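Local coordinates for GDSL-like protein (Roseburia intestinalis L1-82, PDB 6HFZ) that removes acetyl groups from acetylated mannans, acting as a two-domain esterase whose hydrolase part belongs to the SGNH (GDSL-like) clan, at residues G156-H161 and A228-N233; Q292-V297 and D357-Y362; K298-V303 and E352-D357. All coordinates share one frame; numbering follows the deposited sequence.

How the contacts relate
Contacts 2 and 3 both pair the same two connections of the beta domain, 288-295 to 303-308 and 342-352 to 361-370; they share Asp357 and meet through a probable hydrogen bond from Ala358 N to Pro300 O. Contact 1 lies on the other side of the chain's centre, about 36 Å from contact 2 and 42 Å from contact 3 (centre to centre). It is a surface contact between a hydrolase helix and the loop leading to the beta strands, resting on one histidine bond and a leucine. Contact 2 is buried and mixes strand pairing with water bridges and an arginine; contact 3, partly buried, relies on a His-carboxylate hydrogen bond, proline packing and a backbone strand pair.

Contact 1: residues G156-H161 and A228-N233; sequences GRIARH and APLTKN
His161 and Leu230 both set CG anti to the backbone N (chi1 -166° and -173°), and the two side chains cross so that the leucine meets the flat of the imidazole. Leu230 CB sits 3.8 Å from the centroid of the His161 ring and almost directly above it, a CH-pi contact over the face. The ring's edge does the polar work: His161 NE2 donates to Ala228 O at 2.8 Å with a practically straight N-H...O angle of 178°. The oxygen lies in the imidazole plane, and the N-H comes in nearly along the C=O axis. Together the bond at the edge and the carbon over the face would hold the ring's rotation.

His161 ends helix 152-161 of the SGNH hydrolase domain, while 228-233 is irregular chain between helix 196-215 and strand 237-241, the first strand of the beta domain; the contact thus lays the connection between the domains against a helix end. Farther out, Leu230 CD1 approaches His161 ND1 at 3.9 Å, and the other methyl, CD2, reaches the helix backbone at Arg157 O (4.0 Å) and the buried Ile158 CD1 (4.2 Å). Helix 115-129 flanks the same loop: Glu122 accepts hydrogen bonds from Leu230 N and from Thr231 OG1. Thr231 OG1 in turn receives the backbone N of Asn233, two residues on, which makes an ST turn.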
ATOM      1  N   GLY A 156      -4.712  13.643  -3.609  1.00 20.39           N
ATOM      2  CA  GLY A 156      -5.558  14.740  -3.160  1.00 21.76           C
ATOM      3  C   GLY A 156      -6.792  14.921  -4.033  1.00 21.18           C
ATOM      4  O   GLY A 156      -7.840  15.376  -3.532  1.00 21.08           O
ATOM      5  N   ARG A 157      -6.666  14.645  -5.326  1.00 22.25           N
ATOM      6  CA  ARG A 157      -7.809  14.702  -6.247  1.00 24.41           C
ATOM      7  C   ARG A 157      -8.845  13.677  -5.823  1.00 22.23           C
ATOM      8  O   ARG A 157     -10.065  13.942  -5.907  1.00 25.84           O
ATOM      9  CB  ARG A 157      -7.403  14.453  -7.694  1.00 25.89           C
ATOM     10  CG  ARG A 157      -6.559  15.574  -8.272  1.00 26.51           C
ATOM     11  CD  ARG A 157      -5.960  15.189  -9.617  1.00 28.54           C
ATOM     12  NE  ARG A 157      -5.391  16.351 -10.293  1.00 30.11           N
ATOM     13  CZ  ARG A 157      -4.441  16.307 -11.229  1.00 28.94           C
ATOM     14  NH1 ARG A 157      -4.076  15.154 -11.763  1.00 36.97           N
ATOM     15  NH2 ARG A 157      -3.828  17.426 -11.593  1.00 32.40           N
ATOM     16  N   ILE A 158      -8.375  12.513  -5.362  1.00 22.03           N
ATOM     17  CA  ILE A 158      -9.273  11.483  -4.824  1.00 22.75           C
ATOM     18  C   ILE A 158      -9.851  11.917  -3.480  1.00 20.23           C
ATOM     19  O   ILE A 158     -11.049  11.707  -3.230  1.00 21.91           O
ATOM     20  CB  ILE A 158      -8.564  10.112  -4.730  1.00 22.73           C
ATOM     21  CG1 ILE A 158      -8.072   9.662  -6.102  1.00 25.51           C
ATOM     22  CG2 ILE A 158      -9.453   9.078  -4.054  1.00 23.86           C
ATOM     23  CD1 ILE A 158      -9.108   9.768  -7.237  1.00 26.49           C
ATOM     24  N   ALA A 159      -9.028  12.513  -2.610  1.00 20.72           N
ATOM     25  CA  ALA A 159      -9.505  13.030  -1.354  1.00 22.14           C
ATOM     26  C   ALA A 159     -10.693  13.984  -1.565  1.00 22.08           C
ATOM     27  O   ALA A 159     -11.687  13.864  -0.846  1.00 25.74           O
ATOM     28  CB  ALA A 159      -8.399  13.737  -0.615  1.00 23.74           C
ATOM     29  N   ARG A 160     -10.578  14.903  -2.522  1.00 22.61           N
ATOM     30  CA  ARG A 160     -11.599  15.963  -2.693  1.00 23.44           C
ATOM     31  C   ARG A 160     -12.830  15.328  -3.366  1.00 23.99           C
ATOM     32  O   ARG A 160     -13.993  15.662  -3.004  1.00 22.15           O
ATOM     33  CB  ARG A 160     -10.983  17.131  -3.475  1.00 23.28           C
ATOM     34  CG  ARG A 160     -10.024  17.987  -2.655  1.00 23.13           C
ATOM     35  CD  ARG A 160      -9.520  19.214  -3.393  1.00 22.47           C
ATOM     36  NE  ARG A 160      -8.847  18.896  -4.627  1.00 22.75           N
ATOM     37  CZ  ARG A 160      -7.549  18.639  -4.729  1.00 22.64           C
ATOM     38  NH1 ARG A 160      -6.766  18.600  -3.651  1.00 23.14           N
ATOM     39  NH2 ARG A 160      -7.053  18.496  -5.936  1.00 20.87           N
ATOM     40  N   HIS A 161     -12.585  14.375  -4.276  1.00 23.25           N
ATOM     41  CA  HIS A 161     -13.685  13.690  -5.023  1.00 22.43           C
ATOM     42  C   HIS A 161     -14.629  12.988  -4.031  1.00 23.12           C
ATOM     43  O   HIS A 161     -15.859  13.021  -4.217  1.00 23.62           O
ATOM     44  CB  HIS A 161     -13.181  12.716  -6.086  1.00 23.12           C
ATOM     45  CG  HIS A 161     -14.246  12.286  -7.055  1.00 25.44           C
ATOM     46  ND1 HIS A 161     -14.798  13.167  -7.951  1.00 25.86           N
ATOM     47  CD2 HIS A 161     -14.862  11.092  -7.253  1.00 26.51           C
ATOM     48  CE1 HIS A 161     -15.724  12.545  -8.670  1.00 27.75           C
ATOM     49  NE2 HIS A 161     -15.767  11.256  -8.283  1.00 26.37           N
ATOM     50  N   ALA A 228     -19.932   8.754  -8.781  1.00 28.84           N
ATOM     51  CA  ALA A 228     -19.315   8.006  -9.864  1.00 27.87           C
ATOM     52  C   ALA A 228     -17.804   8.220  -9.817  1.00 27.86           C
ATOM     53  O   ALA A 228     -17.365   9.302  -9.417  1.00 28.41           O
ATOM     54  CB  ALA A 228     -19.862   8.471 -11.196  1.00 28.88           C
ATOM     55  N   PRO A 229     -16.969   7.241 -10.229  1.00 28.25           N
ATOM     56  CA  PRO A 229     -15.513   7.423 -10.160  1.00 26.42           C
ATOM     57  C   PRO A 229     -14.987   8.558 -11.045  1.00 29.09           C
ATOM     58  O   PRO A 229     -15.586   8.924 -12.031  1.00 30.81           O
ATOM     59  CB  PRO A 229     -14.910   6.081 -10.590  1.00 29.05           C
ATOM     60  CG  PRO A 229     -16.073   5.284 -11.192  1.00 31.15           C
ATOM     61  CD  PRO A 229     -17.361   5.914 -10.714  1.00 28.48           C
ATOM     62  N   LEU A 230     -13.883   9.159 -10.607  1.00 26.13           N
ATOM     63  CA  LEU A 230     -13.202  10.198 -11.318  1.00 26.23           C
ATOM     64  C   LEU A 230     -12.349   9.617 -12.460  1.00 25.58           C
ATOM     65  O   LEU A 230     -12.317  10.156 -13.550  1.00 25.83           O
ATOM     66  CB  LEU A 230     -12.352  10.944 -10.276  1.00 28.32           C
ATOM     67  CG  LEU A 230     -11.658  12.197 -10.774  1.00 30.55           C
ATOM     68  CD1 LEU A 230     -12.710  13.201 -11.250  1.00 30.89           C
ATOM     69  CD2 LEU A 230     -10.796  12.791  -9.671  1.00 30.34           C
ATOM     70  N   THR A 231     -11.668   8.486 -12.224  1.00 22.72           N
ATOM     71  CA  THR A 231     -10.885   7.791 -13.227  1.00 22.75           C
ATOM     72  C   THR A 231     -11.708   6.667 -13.857  1.00 21.89           C
ATOM     73  O   THR A 231     -12.866   6.459 -13.492  1.00 23.44           O
ATOM     74  CB  THR A 231      -9.569   7.258 -12.620  1.00 20.03           C
ATOM     75  OG1 THR A 231      -9.880   6.086 -11.862  1.00 20.74           O
ATOM     76  CG2 THR A 231      -8.931   8.289 -11.707  1.00 21.01           C
ATOM     77  N   LYS A 232     -11.089   5.920 -14.790  1.00 25.89           N
ATOM     78  CA  LYS A 232     -11.695   4.692 -15.380  1.00 26.25           C
ATOM     79  C   LYS A 232     -11.933   3.595 -14.320  1.00 25.21           C
ATOM     80  O   LYS A 232     -12.742   2.687 -14.527  1.00 25.66           O
ATOM     81  CB  LYS A 232     -10.790   4.125 -16.469  1.00 29.52           C
ATOM     82  CG  LYS A 232     -10.670   4.986 -17.717  1.00 33.39           C
ATOM     83  CD  LYS A 232      -9.927   4.263 -18.818  1.00 40.35           C
ATOM     84  CE  LYS A 232      -9.540   5.181 -19.960  1.00 46.02           C
ATOM     85  NZ  LYS A 232     -10.717   5.629 -20.740  1.00 46.85           N
ATOM     86  N   ASN A 233     -11.237   3.685 -13.184  1.00 24.48           N
ATOM     87  CA  ASN A 233     -11.473   2.883 -12.011  1.00 21.88           C
ATOM     88  C   ASN A 233     -11.418   1.381 -12.341  1.00 24.45           C
ATOM     89  O   ASN A 233     -12.214   0.612 -11.834  1.00 24.12           O
ATOM     90  CB  ASN A 233     -12.787   3.247 -11.336  1.00 22.61           C
ATOM     91  CG  ASN A 233     -12.983   2.537 -10.027  1.00 23.82           C
ATOM     92  OD1 ASN A 233     -12.046   2.445  -9.219  1.00 21.88           O
ATOM     93  ND2 ASN A 233     -14.183   1.997  -9.831  1.00 21.58           N
TER

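Contact 2: residues Q292-V297 and D357-Y362; sequences QYRKSV and DAVPFY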
ATOM      1  N   GLN A 292       3.640  -9.892  -9.499  1.00 18.76           N
ATOM      2  CA  GLN A 292       4.466  -9.640  -8.350  1.00 19.51           C
ATOM      3  C   GLN A 292       5.573 -10.697  -8.259  1.00 18.59           C
ATOM      4  O   GLN A 292       5.293 -11.877  -8.410  1.00 19.39           O
ATOM      5  CB  GLN A 292       3.644  -9.726  -7.070  1.00 21.20           C
ATOM      6  CG  GLN A 292       2.728  -8.544  -6.809  1.00 20.66           C
ATOM      7  CD  GLN A 292       2.145  -8.729  -5.422  1.00 23.48           C
ATOM      8  OE1 GLN A 292       1.410  -9.697  -5.186  1.00 24.70           O
ATOM      9  NE2 GLN A 292       2.520  -7.851  -4.500  1.00 21.12           N
ATOM     10  N   TYR A 293       6.801 -10.275  -7.950  1.00 19.26           N
ATOM     11  CA  TYR A 293       7.946 -11.177  -7.896  1.00 20.20           C
ATOM     12  C   TYR A 293       9.067 -10.554  -7.067  1.00 22.37           C
ATOM     13  O   TYR A 293       9.086  -9.335  -6.871  1.00 21.42           O
ATOM     14  CB  TYR A 293       8.494 -11.503  -9.303  1.00 21.56           C
ATOM     15  CG  TYR A 293       8.974 -10.305 -10.115  1.00 19.72           C
ATOM     16  CD1 TYR A 293       8.078  -9.443 -10.753  1.00 21.73           C
ATOM     17  CD2 TYR A 293      10.328 -10.040 -10.274  1.00 21.76           C
ATOM     18  CE1 TYR A 293       8.516  -8.359 -11.519  1.00 22.11           C
ATOM     19  CE2 TYR A 293      10.778  -8.948 -11.016  1.00 22.05           C
ATOM     20  CZ  TYR A 293       9.873  -8.104 -11.636  1.00 24.21           C
ATOM     21  OH  TYR A 293      10.318  -7.058 -12.419  1.00 24.49           O
ATOM     22  N   ARG A 294      10.016 -11.395  -6.630  1.00 19.13           N
ATOM     23  CA  ARG A 294      11.091 -10.891  -5.817  1.00 21.88           C
ATOM     24  C   ARG A 294      12.200 -10.285  -6.683  1.00 23.99           C
ATOM     25  O   ARG A 294      12.653 -10.888  -7.660  1.00 25.06           O
ATOM     26  CB  ARG A 294      11.697 -12.000  -4.953  1.00 21.29           C
ATOM     27  CG  ARG A 294      12.914 -11.572  -4.133  1.00 21.72           C
ATOM     28  CD  ARG A 294      13.243 -12.669  -3.119  1.00 24.36           C
ATOM     29  NE  ARG A 294      13.560 -13.972  -3.700  1.00 25.98           N
ATOM     30  CZ  ARG A 294      13.351 -15.135  -3.104  1.00 27.65           C
ATOM     31  NH1 ARG A 294      12.795 -15.181  -1.897  1.00 27.47           N
ATOM     32  NH2 ARG A 294      13.600 -16.275  -3.736  1.00 26.09           N
ATOM     33  N   LYS A 295      12.702  -9.118  -6.245  1.00 22.01           N
ATOM     34  CA  LYS A 295      13.967  -8.581  -6.668  1.00 26.18           C
ATOM     35  C   LYS A 295      14.915  -8.700  -5.462  1.00 25.95           C
ATOM     36  O   LYS A 295      14.667  -8.130  -4.395  1.00 25.51           O
ATOM     37  CB  LYS A 295      13.815  -7.135  -7.152  1.00 24.78           C
ATOM     38  CG  LYS A 295      13.271  -6.971  -8.559  1.00 27.95           C
ATOM     39  CD  LYS A 295      13.275  -5.557  -9.045  1.00 25.37           C
ATOM     40  CE  LYS A 295      12.787  -5.460 -10.471  1.00 31.85           C
ATOM     41  NZ  LYS A 295      12.377  -4.081 -10.838  1.00 33.19           N
ATOM     42  N   SER A 296      15.974  -9.497  -5.644  1.00 26.29           N
ATOM     43  CA  SER A 296      16.831 -10.002  -4.592  1.00 26.02           C
ATOM     44  C   SER A 296      18.111  -9.166  -4.504  1.00 27.47           C
ATOM     45  O   SER A 296      18.724  -8.847  -5.501  1.00 30.88           O
ATOM     46  CB  SER A 296      17.141 -11.471  -4.830  1.00 28.20           C
ATOM     47  OG  SER A 296      18.173 -11.904  -3.942  1.00 28.21           O
ATOM     48  N   VAL A 297      18.514  -8.794  -3.294  1.00 28.54           N
ATOM     49  CA  VAL A 297      19.823  -8.169  -3.110  1.00 31.64           C
ATOM     50  C   VAL A 297      20.904  -9.239  -2.928  1.00 31.82           C
ATOM     51  O   VAL A 297      22.111  -8.900  -2.871  1.00 36.48           O
ATOM     52  CB  VAL A 297      19.826  -7.201  -1.921  1.00 32.87           C
ATOM     53  CG1 VAL A 297      19.008  -5.946  -2.267  1.00 34.99           C
ATOM     54  CG2 VAL A 297      19.343  -7.874  -0.644  1.00 32.34           C
ATOM     55  N   ASP A 357      23.638 -19.054  -8.582  1.00 32.57           N
ATOM     56  CA  ASP A 357      22.461 -18.243  -8.172  1.00 34.20           C
ATOM     57  C   ASP A 357      22.273 -18.375  -6.655  1.00 36.88           C
ATOM     58  O   ASP A 357      22.277 -19.481  -6.133  1.00 32.76           O
ATOM     59  CB  ASP A 357      21.190 -18.663  -8.924  1.00 34.34           C
ATOM     60  CG  ASP A 357      21.015 -17.953 -10.261  1.00 32.09           C
ATOM     61  OD1 ASP A 357      21.588 -16.852 -10.439  1.00 32.09           O
ATOM     62  OD2 ASP A 357      20.334 -18.504 -11.128  1.00 35.35           O
ATOM     63  N   ALA A 358      22.123 -17.235  -5.965  1.00 33.67           N
ATOM     64  CA  ALA A 358      22.015 -17.185  -4.466  1.00 36.67           C
ATOM     65  C   ALA A 358      20.624 -17.633  -4.007  1.00 34.70           C
ATOM     66  O   ALA A 358      20.415 -18.143  -2.891  1.00 34.08           O
ATOM     67  CB  ALA A 358      22.316 -15.777  -4.000  1.00 35.77           C
ATOM     68  N   VAL A 359      19.639 -17.375  -4.870  1.00 33.67           N
ATOM     69  CA  VAL A 359      18.247 -17.630  -4.578  1.00 29.44           C
ATOM     70  C   VAL A 359      17.560 -18.073  -5.868  1.00 28.52           C
ATOM     71  O   VAL A 359      17.965 -17.721  -6.977  1.00 28.07           O
ATOM     72  CB  VAL A 359      17.524 -16.371  -4.041  1.00 32.17           C
ATOM     73  CG1 VAL A 359      18.071 -15.889  -2.706  1.00 35.85           C
ATOM     74  CG2 VAL A 359      17.510 -15.240  -5.058  1.00 33.35           C
ATOM     75  N   PRO A 360      16.452 -18.805  -5.735  1.00 26.10           N
ATOM     76  CA  PRO A 360      15.586 -19.098  -6.870  1.00 26.13           C
ATOM     77  C   PRO A 360      14.763 -17.849  -7.212  1.00 24.77           C
ATOM     78  O   PRO A 360      14.727 -16.886  -6.441  1.00 24.72           O
ATOM     79  CB  PRO A 360      14.656 -20.187  -6.358  1.00 28.60           C
ATOM     80  CG  PRO A 360      14.586 -19.923  -4.874  1.00 28.56           C
ATOM     81  CD  PRO A 360      15.946 -19.386  -4.485  1.00 26.42           C
ATOM     82  N   PHE A 361      14.127 -17.874  -8.387  1.00 24.94           N
ATOM     83  CA  PHE A 361      13.141 -16.859  -8.733  1.00 22.67           C
ATOM     84  C   PHE A 361      11.894 -17.101  -7.858  1.00 21.89           C
ATOM     85  O   PHE A 361      11.497 -18.231  -7.695  1.00 23.68           O
ATOM     86  CB  PHE A 361      12.834 -16.950 -10.229  1.00 22.97           C
ATOM     87  CG  PHE A 361      12.016 -15.801 -10.748  1.00 22.07           C
ATOM     88  CD1 PHE A 361      10.635 -15.788 -10.597  1.00 23.07           C
ATOM     89  CD2 PHE A 361      12.639 -14.710 -11.342  1.00 22.77           C
ATOM     90  CE1 PHE A 361       9.892 -14.704 -11.063  1.00 24.18           C
ATOM     91  CE2 PHE A 361      11.899 -13.594 -11.717  1.00 24.79           C
ATOM     92  CZ  PHE A 361      10.525 -13.616 -11.618  1.00 23.25           C
ATOM     93  N   TYR A 362      11.302 -16.038  -7.279  1.00 22.52           N
ATOM     94  CA  TYR A 362      10.041 -16.166  -6.497  1.00 19.74           C
ATOM     95  C   TYR A 362       8.929 -15.392  -7.227  1.00 20.47           C
ATOM     96  O   TYR A 362       8.929 -14.167  -7.237  1.00 20.70           O
ATOM     97  CB  TYR A 362      10.210 -15.681  -5.042  1.00 21.10           C
ATOM     98  CG  TYR A 362       9.134 -16.256  -4.137  1.00 19.58           C
ATOM     99  CD1 TYR A 362       7.821 -15.847  -4.243  1.00 21.32           C
ATOM    100  CD2 TYR A 362       9.429 -17.258  -3.210  1.00 21.81           C
ATOM    101  CE1 TYR A 362       6.820 -16.430  -3.471  1.00 21.13           C
ATOM    102  CE2 TYR A 362       8.459 -17.807  -2.383  1.00 18.32           C
ATOM    103  CZ  TYR A 362       7.145 -17.414  -2.540  1.00 21.78           C
ATOM    104  OH  TYR A 362       6.175 -18.005  -1.774  1.00 21.20           O
TER
HETATM  105  O   HOH W   1      12.353 -13.550  -8.160  1.00 26.57           O
HETATM  106  O   HOH W   2      14.543 -14.064  -6.325  1.00 26.87           O
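Strands 288-295 and 361-370 run antiparallel in a sheet of the beta domain, and this contact lies where their pairing comes apart toward the loops. Arg294 and Tyr362 form the last close pair. Arg294 N donates to Tyr362 O at 3.0 Å, in the carbonyl plane, but the return bond is replaced by water 1, which donates to Arg294 O (2.7 Å) and accepts from Tyr362 N (2.8 Å). The same water lies over the centre of one face of the Phe361 ring.

The Arg294 chain bends at chi3 (60°), which turns NE back toward the partner segment. Arg294 NH2 then donates to Pro360 O at 3.0 Å (N-H...O 161°); the oxygen lies in the guanidinium plane, although the donor stands above the carbonyl plane. Water 2, also at the guanidinium edge, accepts from Arg294 NE (2.8 Å) and donates to Pro360 O (2.8 Å), so this carbonyl is gripped twice. Tyr362 CB covers one guanidinium face, centred 3.6 Å above it. Arg294 also makes a cation-pi contact with Phe267, and its NH2 a salt bridge with the sulfonate of a HEPES molecule, probably from the crystallisation liquor.

On the Tyr293 side, the rings of Tyr293 and Phe361 lie nearly parallel (12°) but slid apart, with centroids 5.8 Å distant; Phe361 CZ instead packs against Tyr293 CB. Beyond the arginine, Val359 CG2 touches Ser296 OG, whose hydrogen bond goes to Lys298 O. One direct bond beside one water-bridged bond is consistent with an antiparallel pair fraying at a strand end, a water taking the place of the second bond.

Contact 3: residues K298-V303 and E352-D357; sequences KLPAPV and ETHEND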
ATOM      1  N   LYS A 298      20.482 -10.490  -2.776  1.00 29.85           N
ATOM      2  CA  LYS A 298      21.395 -11.643  -2.776  1.00 33.17           C
ATOM      3  C   LYS A 298      21.581 -12.084  -4.224  1.00 35.25           C
ATOM      4  O   LYS A 298      20.626 -12.563  -4.823  1.00 33.12           O
ATOM      5  CB  LYS A 298      20.821 -12.775  -1.925  1.00 38.70           C
ATOM      6  CG  LYS A 298      20.818 -12.503  -0.430  1.00 41.50           C
ATOM      7  CD  LYS A 298      20.351 -13.682   0.388  1.00 48.84           C
ATOM      8  CE  LYS A 298      19.663 -13.264   1.674  1.00 54.87           C
ATOM      9  NZ  LYS A 298      19.617 -14.381   2.648  1.00 57.19           N
ATOM     10  N   LEU A 299      22.789 -11.861  -4.770  1.00 33.64           N
ATOM     11  CA  LEU A 299      23.082 -11.942  -6.180  1.00 33.17           C
ATOM     12  C   LEU A 299      24.059 -13.092  -6.445  1.00 36.38           C
ATOM     13  O   LEU A 299      24.841 -13.456  -5.556  1.00 36.70           O
ATOM     14  CB  LEU A 299      23.756 -10.634  -6.610  1.00 37.51           C
ATOM     15  CG  LEU A 299      22.929  -9.343  -6.603  1.00 35.56           C
ATOM     16  CD1 LEU A 299      23.721  -8.233  -7.286  1.00 39.84           C
ATOM     17  CD2 LEU A 299      21.579  -9.537  -7.288  1.00 37.37           C
ATOM     18  N   PRO A 300      24.067 -13.634  -7.667  1.00 33.91           N
ATOM     19  CA  PRO A 300      23.114 -13.351  -8.722  1.00 31.64           C
ATOM     20  C   PRO A 300      21.809 -14.135  -8.519  1.00 30.99           C
ATOM     21  O   PRO A 300      21.709 -14.987  -7.647  1.00 27.36           O
ATOM     22  CB  PRO A 300      23.823 -13.771 -10.016  1.00 35.94           C
ATOM     23  CG  PRO A 300      24.743 -14.890  -9.603  1.00 35.60           C
ATOM     24  CD  PRO A 300      24.889 -14.789  -8.095  1.00 37.16           C
ATOM     25  N   ALA A 301      20.811 -13.815  -9.355  1.00 30.24           N
ATOM     26  CA  ALA A 301      19.500 -14.438  -9.340  1.00 28.86           C
ATOM     27  C   ALA A 301      18.997 -14.615 -10.778  1.00 25.96           C
ATOM     28  O   ALA A 301      19.558 -14.051 -11.727  1.00 27.03           O
ATOM     29  CB  ALA A 301      18.556 -13.584  -8.532  1.00 32.92           C
ATOM     30  N   PRO A 302      17.963 -15.445 -10.985  1.00 26.12           N
ATOM     31  CA  PRO A 302      17.446 -15.727 -12.314  1.00 24.99           C
ATOM     32  C   PRO A 302      16.682 -14.557 -12.925  1.00 27.63           C
ATOM     33  O   PRO A 302      16.355 -13.574 -12.223  1.00 26.24           O
ATOM     34  CB  PRO A 302      16.448 -16.863 -12.099  1.00 25.07           C
ATOM     35  CG  PRO A 302      16.883 -17.489 -10.824  1.00 25.52           C
ATOM     36  CD  PRO A 302      17.314 -16.304  -9.988  1.00 25.78           C
ATOM     37  N   VAL A 303      16.463 -14.678 -14.226  1.00 26.71           N
ATOM     38  CA  VAL A 303      15.646 -13.776 -15.013  1.00 26.36           C
ATOM     39  C   VAL A 303      14.530 -14.605 -15.623  1.00 24.93           C
ATOM     40  O   VAL A 303      14.779 -15.738 -16.049  1.00 26.90           O
ATOM     41  CB  VAL A 303      16.471 -13.067 -16.101  1.00 29.47           C
ATOM     42  CG1 VAL A 303      15.595 -12.141 -16.928  1.00 26.92           C
ATOM     43  CG2 VAL A 303      17.668 -12.314 -15.498  1.00 29.18           C
ATOM     44  N   GLU A 352      17.042 -16.931 -17.926  1.00 29.50           N
ATOM     45  CA  GLU A 352      18.485 -16.873 -17.560  1.00 29.73           C
ATOM     46  C   GLU A 352      18.662 -17.426 -16.135  1.00 31.41           C
ATOM     47  O   GLU A 352      17.861 -17.142 -15.239  1.00 27.90           O
ATOM     48  CB  GLU A 352      19.074 -15.452 -17.625  1.00 32.15           C
ATOM     49  CG  GLU A 352      18.790 -14.697 -18.925  1.00 38.06           C
ATOM     50  CD  GLU A 352      19.268 -13.246 -18.950  1.00 43.96           C
ATOM     51  OE1 GLU A 352      18.625 -12.407 -19.650  1.00 45.72           O
ATOM     52  OE2 GLU A 352      20.297 -12.946 -18.277  1.00 42.79           O
ATOM     53  N   THR A 353      19.668 -18.282 -15.964  1.00 29.77           N
ATOM     54  CA  THR A 353      20.105 -18.811 -14.690  1.00 31.48           C
ATOM     55  C   THR A 353      21.629 -18.743 -14.629  1.00 34.41           C
ATOM     56  O   THR A 353      22.279 -18.557 -15.669  1.00 36.37           O
ATOM     57  CB  THR A 353      19.654 -20.255 -14.436  1.00 33.89           C
ATOM     58  OG1 THR A 353      20.196 -21.128 -15.447  1.00 32.64           O
ATOM     59  CG2 THR A 353      18.144 -20.337 -14.337  1.00 30.63           C
ATOM     60  N   HIS A 354      22.153 -18.871 -13.406  1.00 32.66           N
ATOM     61  CA  HIS A 354      23.553 -18.822 -13.156  1.00 35.76           C
ATOM     62  C   HIS A 354      23.918 -19.963 -12.217  1.00 39.37           C
ATOM     63  O   HIS A 354      23.162 -20.277 -11.298  1.00 33.03           O
ATOM     64  CB  HIS A 354      23.992 -17.463 -12.583  1.00 34.61           C
ATOM     65  CG  HIS A 354      23.411 -16.293 -13.299  1.00 39.79           C
ATOM     66  ND1 HIS A 354      22.156 -15.802 -12.997  1.00 39.44           N
ATOM     67  CD2 HIS A 354      23.897 -15.526 -14.298  1.00 40.44           C
ATOM     68  CE1 HIS A 354      21.908 -14.755 -13.763  1.00 44.23           C
ATOM     69  NE2 HIS A 354      22.956 -14.567 -14.568  1.00 45.34           N
ATOM     70  N   GLU A 355      25.093 -20.568 -12.462  1.00 42.42           N
ATOM     71  CA  GLU A 355      25.527 -21.723 -11.684  1.00 45.04           C
ATOM     72  C   GLU A 355      25.510 -21.360 -10.191  1.00 39.43           C
ATOM     73  O   GLU A 355      25.108 -22.163  -9.338  1.00 42.78           O
ATOM     74  CB  GLU A 355      26.914 -22.168 -12.161  1.00 53.50           C
ATOM     75  CG  GLU A 355      27.020 -23.665 -12.381  1.00 66.28           C
ATOM     76  CD  GLU A 355      26.719 -24.520 -11.161  1.00 71.71           C
ATOM     77  OE1 GLU A 355      26.078 -25.578 -11.338  1.00 72.58           O
ATOM     78  OE2 GLU A 355      27.125 -24.130 -10.040  1.00 79.12           O
ATOM     79  N   ASN A 356      25.906 -20.119  -9.901  1.00 39.48           N
ATOM     80  CA  ASN A 356      26.072 -19.613  -8.542  1.00 37.96           C
ATOM     81  C   ASN A 356      24.847 -18.792  -8.072  1.00 38.16           C
ATOM     82  O   ASN A 356      25.003 -17.900  -7.253  1.00 35.33           O
ATOM     83  CB  ASN A 356      27.351 -18.771  -8.449  1.00 40.81           C
ATOM     84  CG  ASN A 356      27.398 -17.585  -9.396  1.00 45.70           C
ATOM     85  OD1 ASN A 356      26.859 -17.630 -10.505  1.00 43.26           O
ATOM     86  ND2 ASN A 356      28.067 -16.521  -8.973  1.00 45.32           N
ATOM     87  N   ASP A 357      23.638 -19.054  -8.582  1.00 32.57           N
ATOM     88  CA  ASP A 357      22.461 -18.243  -8.172  1.00 34.20           C
ATOM     89  C   ASP A 357      22.273 -18.375  -6.655  1.00 36.88           C
ATOM     90  O   ASP A 357      22.277 -19.481  -6.133  1.00 32.76           O
ATOM     91  CB  ASP A 357      21.190 -18.663  -8.924  1.00 34.34           C
ATOM     92  CG  ASP A 357      21.015 -17.953 -10.261  1.00 32.09           C
ATOM     93  OD1 ASP A 357      21.588 -16.852 -10.439  1.00 32.09           O
ATOM     94  OD2 ASP A 357      20.334 -18.504 -11.128  1.00 35.35           O
TER
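The His354 ring has Pro300 on one face, with Pro300 CB 3.9 Å above its plane and displaced toward the rim, a CH-pi contact. At the ring's edge lie Ala301 O, 3.2 Å from His354 CE1, and the carboxylate of Asp357. That carboxylate is bound twice. His354 ND1 donates to Asp357 OD1 at 2.8 Å, on the syn side and 17° out of the carboxylate plane, while the backbone N of His354 reaches Asp357 OD2 at 2.9 Å from above that plane (55° out of it). Asp357 CG is anti to its own carbonyl carbon (chi1 -87°), which turns the carboxylate carbon to 301-302; Asp357 OD2 lies 3.6 Å from Pro302 CG.

Residues His354 to Asp357 form a type I beta turn, closed by Asp357 N donating to His354 O. Pro300, preceded by a cis peptide bond, packs against this turn; its CG touches Asn356 OD1 (3.6 Å), the two side chains crossing at about a right angle. The loops then converge on strands 303-308 and 342-352: Val303 N to Glu352 O (3.0 Å) and Glu352 N to Val303 O (3.2 Å) make an antiparallel hydrogen-bonded pair, with the side chains alongside one another and Glu352 OE1 salt-bridged to Arg317.

An alanine at Asp357 would probably leave His354 ND1 and N without these acceptors and the imidazole freer to turn. The bond from ND1 suggests that the proton sits there, and the adjacent carboxylate would probably favour a protonated ring.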